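Local coordinates for phosphoglycerate kinase (Coxiella burnetii, PDB 4NG4) that catalyses the reversible glycolytic transfer of a phosphoryl group from 1,3-bisphosphoglycerate to ADP, giving 3-phosphoglycerate and ATP, at the adenosine-5'-diphosphate site. Residues are numbered along the deposited sequence; one frame, centred on the assembly and turned at random.

The adenosine-5'-diphosphate site. Residues 201-203, 208, 226-227, 230, 244, 299, 323-325, 328, 330, 356-359. With ADP (adenosine-5'-diphosphate), chain B.
Helix 357-365 begins with its amino end turned to the beta-phosphate of ADP, so that the backbone N of Asp358 gives O2B a nearly straight hydrogen bond (165° at H) and the N of Thr359 reaches O1B at 2.7 Å. This is the familiar use of a helix start to hold phosphate, and the helix dipole would help to offset its charge. Thr359 adds its hydroxyl: with OG1 anti to the carbonyl carbon (chi1 -49°), it also donates to O1B and in turn accepts from the N of Gly324. From the opposite side comes Lys208, extended beyond CG, whose NZ sits between the two phosphates of ADP, 2.7 Å from the alpha-phosphate O2A in a salt bridge and 2.8 Å from the beta-phosphate O3B. Asn323 serves ligand and lysine at once: its OD1 accepts at 2.6 Å from Lys208 NZ, which stands above the carbonyl plane, and probably helps to steady it, while its ND2 donates to the same O3B, which is thus gripped twice.

At the ribose, the Glu330 chain bends at chi2 (94°) to present its carboxylate tip to the two hydroxyls. O2' spans both oxygens, using their syn lone pairs, whereas ADP O3' meets Glu330 OE2 nearly along its C-O axis at 2.6 Å. Ser203 OG donates to ADP O4' at 3.1 Å. Adenine appears to be held largely by apolar contact, with a weak hydrogen bond from N6 to Ile299 O. Val328 CG2 lies over its six-membered ring, 3.8 Å from the ring centroid. Leu244 CD2 comes over the opposite face, near C2. The ligand is poorly ordered, although largely buried.

The pocket lies in the C-terminal, nucleotide-binding domain, lined by the ends of strands 196-202, 221-226 and 319-323 and the start of helix 357-365.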
loop_
_atom_site.group_PDB
_atom_site.type_symbol
_atom_site.label_atom_id
_atom_site.label_comp_id
_atom_site.label_asym_id
_atom_site.label_seq_id
_atom_site.Cartn_x
_atom_site.Cartn_y
_atom_site.Cartn_z
ATOM N N GLY A 201 0.093 7.411 -11.455
ATOM C CA GLY A 201 -1.088 7.449 -12.303
ATOM C C GLY A 201 -2.363 7.327 -11.494
ATOM O O GLY A 201 -2.345 6.974 -10.318
ATOM N N GLY A 202 -3.484 7.648 -12.119
ATOM C CA GLY A 202 -4.740 7.631 -11.407
ATOM C C GLY A 202 -5.763 8.604 -11.931
ATOM O O GLY A 202 -5.505 9.352 -12.883
ATOM N N SER A 203 -6.916 8.603 -11.275
ATOM C CA SER A 203 -8.057 9.350 -11.748
ATOM C C SER A 203 -7.889 10.837 -11.436
ATOM O O SER A 203 -8.406 11.683 -12.161
ATOM C CB SER A 203 -9.338 8.802 -11.101
ATOM O OG SER A 203 -9.182 7.428 -10.697
ATOM N N LYS A 208 -3.427 12.450 -5.055
ATOM C CA LYS A 208 -2.021 12.052 -5.141
ATOM C C LYS A 208 -0.994 13.194 -5.133
ATOM O O LYS A 208 0.209 12.968 -5.342
ATOM C CB LYS A 208 -1.844 11.138 -6.364
ATOM C CG LYS A 208 -2.674 9.868 -6.214
ATOM C CD LYS A 208 -2.134 8.679 -6.967
ATOM C CE LYS A 208 -2.796 7.406 -6.421
ATOM N NZ LYS A 208 -2.504 6.190 -7.216
ATOM N N GLY A 226 -2.674 9.117 -16.733
ATOM C CA GLY A 226 -4.135 9.201 -16.596
ATOM C C GLY A 226 -4.684 10.589 -16.301
ATOM O O GLY A 226 -4.126 11.612 -16.738
ATOM N N GLY A 227 -5.785 10.613 -15.544
ATOM C CA GLY A 227 -6.383 11.846 -15.050
ATOM C C GLY A 227 -5.319 12.844 -14.656
ATOM O O GLY A 227 -5.332 13.990 -15.123
ATOM N N ASN A 230 -3.607 14.112 -17.666
ATOM C CA ASN A 230 -4.575 14.962 -18.354
ATOM C C ASN A 230 -4.729 16.344 -17.671
ATOM O O ASN A 230 -4.841 17.367 -18.338
ATOM C CB ASN A 230 -5.948 14.261 -18.486
ATOM C CG ASN A 230 -5.887 12.950 -19.287
ATOM O OD1 ASN A 230 -6.716 12.043 -19.096
ATOM N ND2 ASN A 230 -4.922 12.845 -20.174
ATOM N N LEU A 244 -10.867 13.205 -18.735
ATOM C CA LEU A 244 -10.926 13.324 -17.296
ATOM C C LEU A 244 -9.833 14.279 -16.814
ATOM O O LEU A 244 -8.662 14.144 -17.196
ATOM C CB LEU A 244 -10.745 11.962 -16.644
ATOM C CG LEU A 244 -11.321 11.863 -15.218
ATOM C CD1 LEU A 244 -12.866 11.944 -15.253
ATOM C CD2 LEU A 244 -10.836 10.600 -14.512
ATOM N N ILE A 299 -8.827 11.395 -23.794
ATOM C CA ILE A 299 -7.589 10.622 -23.755
ATOM C C ILE A 299 -7.738 9.417 -22.832
ATOM O O ILE A 299 -8.006 9.576 -21.651
ATOM C CB ILE A 299 -6.417 11.477 -23.272
ATOM C CG1 ILE A 299 -6.192 12.655 -24.246
ATOM C CG2 ILE A 299 -5.151 10.624 -23.152
ATOM C CD1 ILE A 299 -5.129 13.655 -23.786
ATOM N N ASN A 323 2.894 3.637 -8.868
ATOM C CA ASN A 323 1.571 3.614 -8.292
ATOM C C ASN A 323 0.573 4.223 -9.246
ATOM O O ASN A 323 0.468 5.443 -9.339
ATOM C CB ASN A 323 1.555 4.424 -7.003
ATOM C CG ASN A 323 0.146 4.690 -6.498
ATOM O OD1 ASN A 323 -0.174 5.806 -6.080
ATOM N ND2 ASN A 323 -0.710 3.674 -6.555
ATOM N N GLY A 324 -0.158 3.379 -9.958
ATOM C CA GLY A 324 -1.256 3.836 -10.804
ATOM C C GLY A 324 -1.069 3.533 -12.281
ATOM O O GLY A 324 -0.032 3.874 -12.872
ATOM N N PRO A 325 -2.080 2.907 -12.902
ATOM C CA PRO A 325 -2.013 2.641 -14.343
ATOM C C PRO A 325 -2.135 3.936 -15.150
ATOM O O PRO A 325 -2.827 4.876 -14.720
ATOM C CB PRO A 325 -3.210 1.742 -14.587
ATOM C CG PRO A 325 -4.215 2.188 -13.559
ATOM C CD PRO A 325 -3.429 2.671 -12.360
ATOM N N VAL A 328 -6.585 3.528 -19.455
ATOM C CA VAL A 328 -7.742 2.756 -19.071
ATOM C C VAL A 328 -7.492 1.307 -19.446
ATOM O O VAL A 328 -8.150 0.743 -20.328
ATOM C CB VAL A 328 -9.020 3.281 -19.756
ATOM C CG1 VAL A 328 -10.264 2.605 -19.158
ATOM C CG2 VAL A 328 -9.110 4.811 -19.629
ATOM N N GLU A 330 -8.270 -1.497 -18.314
ATOM C CA GLU A 330 -9.340 -2.506 -18.142
ATOM C C GLU A 330 -10.002 -2.859 -19.462
ATOM O O GLU A 330 -10.318 -4.015 -19.704
ATOM C CB GLU A 330 -10.416 -2.038 -17.149
ATOM C CG GLU A 330 -9.896 -1.696 -15.728
ATOM C CD GLU A 330 -9.567 -0.202 -15.534
ATOM O OE1 GLU A 330 -9.480 0.550 -16.536
ATOM O OE2 GLU A 330 -9.389 0.222 -14.372
ATOM N N GLY A 356 -0.896 -0.172 -4.938
ATOM C CA GLY A 356 -2.166 0.371 -5.419
ATOM C C GLY A 356 -3.118 -0.732 -5.835
ATOM O O GLY A 356 -2.712 -1.713 -6.455
ATOM N N GLY A 357 -4.393 -0.559 -5.497
ATOM C CA GLY A 357 -5.431 -1.519 -5.845
ATOM C C GLY A 357 -5.479 -1.788 -7.332
ATOM O O GLY A 357 -5.346 -2.924 -7.763
ATOM N N ASP A 358 -5.642 -0.739 -8.126
ATOM C CA ASP A 358 -5.807 -0.900 -9.574
ATOM C C ASP A 358 -4.516 -1.332 -10.288
ATOM O O ASP A 358 -4.572 -2.120 -11.229
ATOM C CB ASP A 358 -6.399 0.374 -10.194
ATOM C CG ASP A 358 -7.879 0.577 -9.829
ATOM O OD1 ASP A 358 -8.717 -0.347 -10.036
ATOM O OD2 ASP A 358 -8.210 1.673 -9.330
ATOM N N THR A 359 -3.369 -0.845 -9.811
ATOM C CA THR A 359 -2.058 -1.191 -10.374
ATOM C C THR A 359 -1.776 -2.677 -10.215
ATOM O O THR A 359 -1.363 -3.339 -11.162
ATOM C CB THR A 359 -0.923 -0.412 -9.679
ATOM O OG1 THR A 359 -1.255 0.987 -9.619
ATOM C CG2 THR A 359 0.378 -0.581 -10.427
HETATM P PB ADP B . -4.173 2.720 -8.058
HETATM O O1B ADP B . -3.511 1.639 -8.876
HETATM O O2B ADP B . -5.437 2.257 -7.363
HETATM O O3B ADP B . -3.224 3.504 -7.182
HETATM P PA ADP B . -5.572 5.075 -8.916
HETATM O O1A ADP B . -6.498 4.789 -7.758
HETATM O O2A ADP B . -4.695 6.295 -8.826
HETATM O O3A ADP B . -4.620 3.792 -9.188
HETATM O "O5'" ADP B . -6.518 5.184 -10.228
HETATM C "C5'" ADP B . -6.462 4.241 -11.306
HETATM C "C4'" ADP B . -7.823 4.102 -11.972
HETATM O "O4'" ADP B . -8.108 5.287 -12.724
HETATM C "C3'" ADP B . -7.876 2.909 -12.928
HETATM O "O3'" ADP B . -8.900 1.982 -12.536
HETATM C "C2'" ADP B . -8.115 3.508 -14.310
HETATM O "O2'" ADP B . -9.120 2.815 -15.056
HETATM C "C1'" ADP B . -8.519 4.962 -14.060
HETATM N N9 ADP B . -7.925 5.879 -15.087
HETATM C C8 ADP B . -6.607 6.076 -15.335
HETATM N N7 ADP B . -6.443 6.969 -16.345
HETATM C C5 ADP B . -7.663 7.365 -16.761
HETATM C C6 ADP B . -8.208 8.292 -17.785
HETATM N N6 ADP B . -7.397 9.004 -18.605
HETATM N N1 ADP B . -9.559 8.404 -17.869
HETATM C C2 ADP B . -10.412 7.713 -17.076
HETATM N N3 ADP B . -9.981 6.855 -16.131
HETATM C C4 ADP B . -8.645 6.642 -15.928
#